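Local coordinates for metal-dependent hydrolase (Lactobacillus plantarum, PDB 2F6K), which probably works as a manganese-dependent lyase of the amidohydrolase superfamily, akin to the ACMS decarboxylases of tryptophan breakdown, at residues K3-L11 against L262-T270; W35-M44 against L83-L91. One frame throughout, in Å; residues are numbered along the deposited sequence.

Interaction 1: K3-L11 against L262-T270. With MN (manganese (II) ion), chain C.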
loop_
_atom_site.group_PDB
_atom_site.type_symbol
_atom_site.label_atom_id
_atom_site.label_comp_id
_atom_site.label_asym_id
_atom_site.label_seq_id
_atom_site.Cartn_x
_atom_site.Cartn_y
_atom_site.Cartn_z
ATOM N N LYS A 3 -25.805 11.846 32.944
ATOM C CA LYS A 3 -24.529 11.798 32.246
ATOM C C LYS A 3 -24.506 12.737 31.047
ATOM O O LYS A 3 -25.553 13.143 30.529
ATOM C CB LYS A 3 -24.271 10.380 31.745
ATOM C CG LYS A 3 -24.712 9.305 32.703
ATOM C CD LYS A 3 -24.703 7.929 32.049
ATOM C CE LYS A 3 -25.276 6.875 32.984
ATOM N NZ LYS A 3 -25.606 5.645 32.247
ATOM N N ILE A 4 -23.294 13.077 30.617
ATOM C CA ILE A 4 -23.083 13.905 29.435
ATOM C C ILE A 4 -22.311 12.990 28.479
ATOM O O ILE A 4 -21.263 12.457 28.839
ATOM C CB ILE A 4 -22.245 15.169 29.745
ATOM C CG1 ILE A 4 -23.049 16.122 30.633
ATOM C CG2 ILE A 4 -21.868 15.866 28.441
ATOM C CD1 ILE A 4 -22.258 17.303 31.150
ATOM N N ASP A 5 -22.845 12.799 27.275
ATOM C CA ASP A 5 -22.238 11.918 26.272
ATOM C C ASP A 5 -21.337 12.673 25.291
ATOM O O ASP A 5 -21.825 13.465 24.494
ATOM C CB ASP A 5 -23.357 11.220 25.494
ATOM C CG ASP A 5 -22.887 9.973 24.778
ATOM O OD1 ASP A 5 -21.667 9.864 24.492
ATOM O OD2 ASP A 5 -23.752 9.109 24.500
ATOM N N PHE A 6 -20.033 12.420 25.322
ATOM C CA PHE A 6 -19.138 13.134 24.415
ATOM C C PHE A 6 -18.724 12.368 23.164
ATOM O O PHE A 6 -17.856 12.818 22.407
ATOM C CB PHE A 6 -17.882 13.593 25.153
ATOM C CG PHE A 6 -17.712 15.081 25.176
ATOM C CD1 PHE A 6 -17.902 15.798 26.354
ATOM C CD2 PHE A 6 -17.379 15.773 24.014
ATOM C CE1 PHE A 6 -17.762 17.188 26.377
ATOM C CE2 PHE A 6 -17.238 17.165 24.025
ATOM C CZ PHE A 6 -17.430 17.872 25.210
ATOM N N HIS A 7 -19.330 11.207 22.950
ATOM C CA HIS A 7 -19.029 10.393 21.777
ATOM C C HIS A 7 -20.312 9.690 21.378
ATOM O O HIS A 7 -20.574 8.562 21.781
ATOM C CB HIS A 7 -17.926 9.375 22.086
ATOM C CG HIS A 7 -17.429 8.628 20.883
ATOM N ND1 HIS A 7 -16.106 8.274 20.725
ATOM C CD2 HIS A 7 -18.080 8.134 19.801
ATOM C CE1 HIS A 7 -15.963 7.595 19.600
ATOM N NE2 HIS A 7 -17.146 7.496 19.021
ATOM N N THR A 8 -21.118 10.385 20.590
ATOM C CA THR A 8 -22.388 9.861 20.124
ATOM C C THR A 8 -22.565 10.439 18.715
ATOM O O THR A 8 -22.118 11.559 18.442
ATOM C CB THR A 8 -23.517 10.273 21.110
ATOM O OG1 THR A 8 -24.787 9.910 20.564
ATOM C CG2 THR A 8 -23.467 11.769 21.403
ATOM N N HIS A 9 -23.199 9.688 17.816
ATOM C CA HIS A 9 -23.312 10.154 16.433
ATOM C C HIS A 9 -24.693 10.343 15.795
ATOM O O HIS A 9 -25.716 9.868 16.299
ATOM C CB HIS A 9 -22.508 9.221 15.523
ATOM C CG HIS A 9 -21.093 8.999 15.960
ATOM N ND1 HIS A 9 -20.160 10.011 16.014
ATOM C CD2 HIS A 9 -20.445 7.870 16.338
ATOM C CE1 HIS A 9 -18.998 9.515 16.405
ATOM N NE2 HIS A 9 -19.143 8.218 16.608
ATOM N N TYR A 10 -24.688 11.038 14.658
ATOM C CA TYR A 10 -25.897 11.289 13.881
ATOM C C TYR A 10 -25.541 11.087 12.410
ATOM O O TYR A 10 -24.372 11.165 12.041
ATOM C CB TYR A 10 -26.419 12.716 14.114
ATOM C CG TYR A 10 -25.510 13.835 13.640
ATOM C CD1 TYR A 10 -25.912 14.705 12.627
ATOM C CD2 TYR A 10 -24.258 14.035 14.213
ATOM C CE1 TYR A 10 -25.090 15.749 12.196
ATOM C CE2 TYR A 10 -23.430 15.077 13.787
ATOM C CZ TYR A 10 -23.854 15.927 12.781
ATOM O OH TYR A 10 -23.041 16.956 12.367
ATOM N N LEU A 11 -26.538 10.807 11.574
ATOM C CA LEU A 11 -26.281 10.591 10.153
ATOM C C LEU A 11 -27.212 11.383 9.241
ATOM O O LEU A 11 -28.363 11.003 9.049
ATOM C CB LEU A 11 -26.390 9.099 9.803
ATOM C CG LEU A 11 -25.296 8.151 10.318
ATOM C CD1 LEU A 11 -25.475 7.887 11.805
ATOM C CD2 LEU A 11 -25.359 6.842 9.562
ATOM N N LEU A 262 -13.716 11.596 29.838
ATOM C CA LEU A 262 -15.096 11.860 29.459
ATOM C C LEU A 262 -15.859 10.613 29.041
ATOM O O LEU A 262 -15.319 9.741 28.369
ATOM C CB LEU A 262 -15.111 12.861 28.311
ATOM C CG LEU A 262 -14.340 14.159 28.559
ATOM C CD1 LEU A 262 -14.166 14.902 27.241
ATOM C CD2 LEU A 262 -15.092 15.015 29.568
ATOM N N TYR A 263 -17.124 10.539 29.433
ATOM C CA TYR A 263 -17.966 9.410 29.076
ATOM C C TYR A 263 -18.334 9.476 27.598
ATOM O O TYR A 263 -18.446 10.567 27.032
ATOM C CB TYR A 263 -19.259 9.426 29.890
ATOM C CG TYR A 263 -20.275 8.429 29.386
ATOM C CD1 TYR A 263 -20.026 7.057 29.453
ATOM C CD2 TYR A 263 -21.469 8.851 28.821
ATOM C CE1 TYR A 263 -20.948 6.134 28.963
ATOM C CE2 TYR A 263 -22.393 7.938 28.334
ATOM C CZ TYR A 263 -22.128 6.585 28.409
ATOM O OH TYR A 263 -23.052 5.683 27.945
ATOM N N GLY A 264 -18.539 8.306 26.992
ATOM C CA GLY A 264 -18.929 8.215 25.593
ATOM C C GLY A 264 -19.697 6.916 25.370
ATOM O O GLY A 264 -19.342 5.882 25.942
ATOM N N SER A 265 -20.746 6.945 24.549
ATOM C CA SER A 265 -21.525 5.729 24.306
ATOM C C SER A 265 -21.280 5.121 22.923
ATOM O O SER A 265 -21.355 3.905 22.747
ATOM C CB SER A 265 -23.020 6.006 24.482
ATOM O OG SER A 265 -23.516 6.773 23.408
ATOM N N ASP A 266 -20.992 5.984 21.958
ATOM C CA ASP A 266 -20.717 5.595 20.577
ATOM C C ASP A 266 -21.920 5.060 19.815
ATOM O O ASP A 266 -21.754 4.276 18.883
ATOM C CB ASP A 266 -19.593 4.557 20.513
ATOM C CG ASP A 266 -18.746 4.694 19.261
ATOM O OD1 ASP A 266 -19.116 5.484 18.365
ATOM O OD2 ASP A 266 -17.706 4.015 19.175
ATOM N N ILE A 267 -23.126 5.467 20.208
ATOM C CA ILE A 267 -24.327 5.031 19.503
ATOM C C ILE A 267 -24.410 5.924 18.267
ATOM O O ILE A 267 -23.909 7.048 18.284
ATOM C CB ILE A 267 -25.612 5.249 20.334
ATOM C CG1 ILE A 267 -25.773 6.739 20.655
ATOM C CG2 ILE A 267 -25.572 4.420 21.601
ATOM C CD1 ILE A 267 -27.138 7.114 21.212
ATOM N N PRO A 268 -25.067 5.455 17.192
ATOM C CA PRO A 268 -25.715 4.147 17.104
ATOM C C PRO A 268 -24.842 3.082 16.444
ATOM O O PRO A 268 -25.318 1.988 16.137
ATOM C CB PRO A 268 -26.966 4.457 16.297
ATOM C CG PRO A 268 -26.442 5.418 15.288
ATOM C CD PRO A 268 -25.535 6.334 16.103
ATOM N N TYR A 269 -23.566 3.390 16.230
ATOM C CA TYR A 269 -22.672 2.427 15.602
ATOM C C TYR A 269 -22.502 1.224 16.509
ATOM O O TYR A 269 -22.432 0.090 16.036
ATOM C CB TYR A 269 -21.343 3.090 15.255
ATOM C CG TYR A 269 -21.513 4.064 14.113
ATOM C CD1 TYR A 269 -21.227 3.690 12.797
ATOM C CD2 TYR A 269 -22.035 5.347 14.340
ATOM C CE1 TYR A 269 -21.460 4.571 11.731
ATOM C CE2 TYR A 269 -22.269 6.228 13.290
ATOM C CZ TYR A 269 -21.983 5.836 11.992
ATOM O OH TYR A 269 -22.234 6.710 10.967
ATOM N N THR A 270 -22.424 1.471 17.811
ATOM C CA THR A 270 -22.362 0.380 18.768
ATOM C C THR A 270 -23.857 0.176 19.041
ATOM O O THR A 270 -24.565 1.141 19.348
ATOM C CB THR A 270 -21.674 0.788 20.087
ATOM O OG1 THR A 270 -20.284 1.043 19.851
ATOM C CG2 THR A 270 -21.827 -0.322 21.134
HETATM MN MN MN C . -17.507 6.706 17.073
HETATM O O HOH W 1 -25.418 4.681 29.674
HETATM O O HOH W 2 -18.736 13.045 29.338
HETATM O O HOH W 3 -22.225 9.564 11.868
HETATM O O HOH W 4 -16.302 5.013 17.244
HETATM O O HOH W 5 -18.414 5.674 15.222
#

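Interaction 2: W35-M44 against L83-L91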
loop_
_atom_site.group_PDB
_atom_site.type_symbol
_atom_site.label_atom_id
_atom_site.label_comp_id
_atom_site.label_asym_id
_atom_site.label_seq_id
_atom_site.Cartn_x
_atom_site.Cartn_y
_atom_site.Cartn_z
ATOM N N TRP A 35 -30.720 5.824 11.766
ATOM C CA TRP A 35 -30.749 6.857 12.786
ATOM C C TRP A 35 -31.696 8.021 12.505
ATOM O O TRP A 35 -31.909 8.405 11.358
ATOM C CB TRP A 35 -29.332 7.414 12.969
ATOM C CG TRP A 35 -29.241 8.510 13.973
ATOM C CD1 TRP A 35 -28.968 8.383 15.305
ATOM C CD2 TRP A 35 -29.477 9.904 13.742
ATOM N NE1 TRP A 35 -29.022 9.611 15.921
ATOM C CE2 TRP A 35 -29.334 10.563 14.986
ATOM C CE3 TRP A 35 -29.801 10.661 12.608
ATOM C CZ2 TRP A 35 -29.502 11.948 15.125
ATOM C CZ3 TRP A 35 -29.971 12.039 12.745
ATOM C CH2 TRP A 35 -29.821 12.665 13.998
ATOM N N THR A 36 -32.258 8.569 13.577
ATOM C CA THR A 36 -33.138 9.733 13.521
ATOM C C THR A 36 -32.848 10.410 14.846
ATOM O O THR A 36 -32.271 9.798 15.734
ATOM C CB THR A 36 -34.655 9.378 13.491
ATOM O OG1 THR A 36 -35.047 8.813 14.751
ATOM C CG2 THR A 36 -34.967 8.413 12.355
ATOM N N PRO A 37 -33.224 11.683 14.997
ATOM C CA PRO A 37 -32.951 12.353 16.284
ATOM C C PRO A 37 -33.662 11.670 17.467
ATOM O O PRO A 37 -33.158 11.651 18.599
ATOM C CB PRO A 37 -33.463 13.765 16.047
ATOM C CG PRO A 37 -33.213 13.962 14.563
ATOM C CD PRO A 37 -33.634 12.646 13.956
ATOM N N GLN A 38 -34.839 11.120 17.195
ATOM C CA GLN A 38 -35.591 10.429 18.245
ATOM C C GLN A 38 -34.912 9.192 18.854
ATOM O O GLN A 38 -35.132 8.861 20.032
ATOM C CB GLN A 38 -36.963 10.012 17.736
ATOM C CG GLN A 38 -37.885 11.159 17.434
ATOM C CD GLN A 38 -38.032 12.156 18.584
ATOM O OE1 GLN A 38 -38.173 11.791 19.755
ATOM N NE2 GLN A 38 -38.023 13.428 18.236
ATOM N N LEU A 39 -34.107 8.493 18.055
ATOM C CA LEU A 39 -33.419 7.310 18.555
ATOM C C LEU A 39 -32.420 7.751 19.616
ATOM O O LEU A 39 -32.358 7.170 20.693
ATOM C CB LEU A 39 -32.676 6.579 17.438
ATOM C CG LEU A 39 -32.088 5.228 17.841
ATOM C CD1 LEU A 39 -33.208 4.228 18.129
ATOM C CD2 LEU A 39 -31.194 4.759 16.715
ATOM N N THR A 40 -31.640 8.786 19.326
ATOM C CA THR A 40 -30.665 9.279 20.294
ATOM C C THR A 40 -31.372 9.783 21.562
ATOM O O THR A 40 -30.999 9.451 22.694
ATOM C CB THR A 40 -29.849 10.451 19.703
ATOM O OG1 THR A 40 -29.055 9.979 18.608
ATOM C CG2 THR A 40 -28.950 11.081 20.772
ATOM N N LEU A 41 -32.390 10.609 21.357
ATOM C CA LEU A 41 -33.144 11.165 22.465
ATOM C C LEU A 41 -33.786 10.093 23.361
ATOM O O LEU A 41 -33.739 10.193 24.591
ATOM C CB LEU A 41 -34.211 12.127 21.929
ATOM C CG LEU A 41 -33.677 13.444 21.352
ATOM C CD1 LEU A 41 -34.775 14.153 20.554
ATOM C CD2 LEU A 41 -33.156 14.325 22.491
ATOM N N ASN A 42 -34.390 9.075 22.758
ATOM C CA ASN A 42 -35.004 8.008 23.542
ATOM C C ASN A 42 -33.902 7.212 24.268
ATOM O O ASN A 42 -34.098 6.741 25.397
ATOM C CB ASN A 42 -35.819 7.089 22.631
ATOM C CG ASN A 42 -36.694 6.133 23.406
ATOM O OD1 ASN A 42 -37.673 6.548 24.009
ATOM N ND2 ASN A 42 -36.342 4.847 23.400
ATOM N N PHE A 43 -32.742 7.056 23.628
ATOM C CA PHE A 43 -31.640 6.345 24.274
ATOM C C PHE A 43 -31.196 7.139 25.505
ATOM O O PHE A 43 -30.848 6.567 26.545
ATOM C CB PHE A 43 -30.444 6.197 23.336
ATOM C CG PHE A 43 -29.251 5.526 23.975
ATOM C CD1 PHE A 43 -29.213 4.139 24.133
ATOM C CD2 PHE A 43 -28.156 6.276 24.404
ATOM C CE1 PHE A 43 -28.097 3.507 24.708
ATOM C CE2 PHE A 43 -27.034 5.658 24.979
ATOM C CZ PHE A 43 -27.006 4.271 25.129
HETATM N N MSE A 44 -31.202 8.462 25.376
HETATM C CA MSE A 44 -30.800 9.344 26.467
HETATM C C MSE A 44 -31.738 9.230 27.663
HETATM O O MSE A 44 -31.279 9.173 28.804
HETATM C CB MSE A 44 -30.738 10.789 25.972
HETATM C CG MSE A 44 -29.541 11.065 25.076
HETATM SE SE MSE A 44 -29.623 12.808 24.236
HETATM C CE MSE A 44 -29.305 13.902 25.808
ATOM N N LEU A 83 -30.297 20.827 15.238
ATOM C CA LEU A 83 -30.659 19.958 16.350
ATOM C C LEU A 83 -30.404 20.678 17.678
ATOM O O LEU A 83 -31.172 20.540 18.633
ATOM C CB LEU A 83 -29.851 18.656 16.294
ATOM C CG LEU A 83 -30.278 17.612 15.251
ATOM C CD1 LEU A 83 -29.189 16.554 15.097
ATOM C CD2 LEU A 83 -31.601 16.962 15.667
ATOM N N ALA A 84 -29.326 21.451 17.740
ATOM C CA ALA A 84 -29.010 22.176 18.960
ATOM C C ALA A 84 -30.077 23.251 19.208
ATOM O O ALA A 84 -30.412 23.562 20.356
ATOM C CB ALA A 84 -27.624 22.800 18.854
ATOM N N GLN A 85 -30.621 23.810 18.132
ATOM C CA GLN A 85 -31.658 24.825 18.276
ATOM C C GLN A 85 -33.007 24.201 18.614
ATOM O O GLN A 85 -33.831 24.817 19.273
ATOM C CB GLN A 85 -31.794 25.653 16.992
ATOM C CG GLN A 85 -30.604 26.548 16.699
ATOM C CD GLN A 85 -30.683 27.200 15.327
ATOM O OE1 GLN A 85 -29.788 27.946 14.932
ATOM N NE2 GLN A 85 -31.758 26.916 14.591
ATOM N N GLN A 86 -33.233 22.976 18.163
ATOM C CA GLN A 86 -34.492 22.308 18.435
ATOM C C GLN A 86 -34.503 21.660 19.828
ATOM O O GLN A 86 -35.545 21.585 20.477
ATOM C CB GLN A 86 -34.752 21.269 17.351
ATOM C CG GLN A 86 -36.176 20.741 17.352
ATOM C CD GLN A 86 -36.475 19.801 16.182
ATOM O OE1 GLN A 86 -35.655 19.627 15.275
ATOM N NE2 GLN A 86 -37.663 19.199 16.200
ATOM N N TYR A 87 -33.343 21.191 20.285
ATOM C CA TYR A 87 -33.240 20.576 21.606
ATOM C C TYR A 87 -32.055 21.159 22.370
ATOM O O TYR A 87 -31.118 20.446 22.729
ATOM C CB TYR A 87 -33.076 19.063 21.481
ATOM C CG TYR A 87 -34.153 18.405 20.658
ATOM C CD1 TYR A 87 -34.055 18.352 19.275
ATOM C CD2 TYR A 87 -35.293 17.877 21.261
ATOM C CE1 TYR A 87 -35.067 17.792 18.502
ATOM C CE2 TYR A 87 -36.320 17.313 20.498
ATOM C CZ TYR A 87 -36.197 17.278 19.117
ATOM O OH TYR A 87 -37.196 16.745 18.335
ATOM N N PRO A 88 -32.097 22.468 22.647
ATOM C CA PRO A 88 -31.036 23.185 23.366
ATOM C C PRO A 88 -30.555 22.484 24.634
ATOM O O PRO A 88 -29.372 22.531 24.968
ATOM C CB PRO A 88 -31.681 24.538 23.683
ATOM C CG PRO A 88 -32.706 24.704 22.591
ATOM C CD PRO A 88 -33.292 23.320 22.495
ATOM N N ASP A 89 -31.470 21.833 25.340
ATOM C CA ASP A 89 -31.102 21.167 26.573
ATOM C C ASP A 89 -30.661 19.712 26.463
ATOM O O ASP A 89 -30.097 19.182 27.414
ATOM C CB ASP A 89 -32.244 21.288 27.576
ATOM C CG ASP A 89 -32.574 22.740 27.907
ATOM O OD1 ASP A 89 -31.652 23.480 28.333
ATOM O OD2 ASP A 89 -33.751 23.138 27.739
ATOM N N GLN A 90 -30.907 19.067 25.324
ATOM C CA GLN A 90 -30.505 17.672 25.146
ATOM C C GLN A 90 -29.366 17.486 24.156
ATOM O O GLN A 90 -28.499 16.638 24.363
ATOM C CB GLN A 90 -31.673 16.805 24.663
ATOM C CG GLN A 90 -32.702 16.455 25.702
ATOM C CD GLN A 90 -33.617 17.600 26.007
ATOM O OE1 GLN A 90 -34.305 18.113 25.125
ATOM N NE2 GLN A 90 -33.636 18.017 27.264
ATOM N N LEU A 91 -29.360 18.279 23.086
ATOM C CA LEU A 91 -28.347 18.119 22.055
ATOM C C LEU A 91 -27.463 19.298 21.678
ATOM O O LEU A 91 -27.925 20.424 21.506
ATOM C CB LEU A 91 -29.020 17.623 20.781
ATOM C CG LEU A 91 -29.956 16.427 20.911
ATOM C CD1 LEU A 91 -30.599 16.144 19.566
ATOM C CD2 LEU A 91 -29.175 15.226 21.400
#

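Interaction 1: K3-L11 against L262-T270
His7, His9 and Asp266 converge on one manganese ion, so the two segments are joined through a metal as well as through their backbones. NE2 of His7 sits 2.1 Å from the manganese and NE2 of His9 2.3 Å, while Asp266 binds through OD1 alone. His7 reaches the ion with its ring anti to the backbone N (chi1 -172°), running alongside the Asp266 side chain, the ring and carboxylate planes 60° apart; His9 crosses that carboxylate obliquely. Water 4 binds the metal and also donates to Asp266 OD2, 2.6 Å away, so the carboxylate's second oxygen is engaged too. His154 and water 5 complete the shell. Behind the rings, Asp239 OD1 takes ND1 of His7 and Ser55 O that of His9; held at both nitrogens, neither ring can turn freely.

This is the closing seam of a TIM barrel: strand 3-9, carrying the His-x-His pair of the amidohydrolases, meets the chain that leaves strand 261-262, first strand against last. Backbone bonds stitch it, among them Phe6 N to Tyr263 O and His9 N to Ile267 O; the O of His7 takes Asp266 N at 2.6 Å, which anchors the backbone of one ligand on that of another.

Asp5 is a second-shell brace. Its OD1 accepts from Ser265 N across the contact and from His7 N in an Asx turn, the two donors arriving from opposite faces of the carboxylate, each 30° out of its plane. OD2 offers its syn lone pair to Ser265 OG at 2.6 Å. At the end of strand 261-262, Leu262 CD1 lies over one face of the Phe6 ring, 4.3 Å from its centroid. Past the metal, Leu11 CD2 comes within 3.4 Å of Tyr269 OH.

Interaction 2: W35-M44 against L83-L91
Leu41 and Tyr87 meet where helix 37-46 packs against the end of helix 66-86 and the turn that leads into strand 91-95, on the outer, helical layer of the TIM barrel. The Leu41 side chain can be followed outward. From CB, CG is set anti to the carbonyl carbon (chi1 -71°), which carries the branch toward the other segment; CB and CG serve as the stem, and the two methyls do the touching. CD1 lies over one face of the Tyr87 phenol, 3.8 Å from the ring centroid and 21° off the normal, a CH-pi contact displaced toward CE2. CD2 takes the other direction, resting 3.6 Å from Gln90 CB and 4.1 Å from Leu91 CG. The two methyls thus touch residues at the two ends of the turn. That turn is itself tied together by Tyr87 O, which accepts from the backbone N atoms of Gln90 and Leu91.

One helical turn earlier, Pro37 lays its ring across Leu83, with CG 3.6 Å from CD2. The other Leu83 methyl, CD1, touches the Trp35 indole at its edge, near the ring plane. The indole is held by its own segment: NE1 donates to Thr40 OG1, a nearly straight bond lying almost in the ring plane. With OG1 turned to the indole, Thr40 CG2 comes to 4.2 Å from Leu91 CD2.

Further along, selenomethionine Met44 also touches Ser52 of the neighbouring strand 49-55. Its chain runs extended to the selenium and then bends (chi3 71°); SE lies 3.8 Å from Leu91 CD2, and the terminal CE lies against Gln90 CB.

Interaction 1 joins the barrel's first strand to the loop that leaves the last one, at the manganese site, while interaction 2 lies farther out, its centre 19 Å from that of the chain against 10 Å. Their own centres are about 12 Å apart. Along the chain, both segments of interaction 2 fall within the 250 residues that separate those of interaction 1. They also touch: Trp35 CZ2 lies 3.3 Å from Tyr10 CB, and Phe43 meets Ile267. Helix 37-46, through Phe43, and Trp35 just before it back the metal-bearing seam; the helix also packs on the end of helix 66-86, linking the manganese site, probably the catalytic centre, to the outer helices.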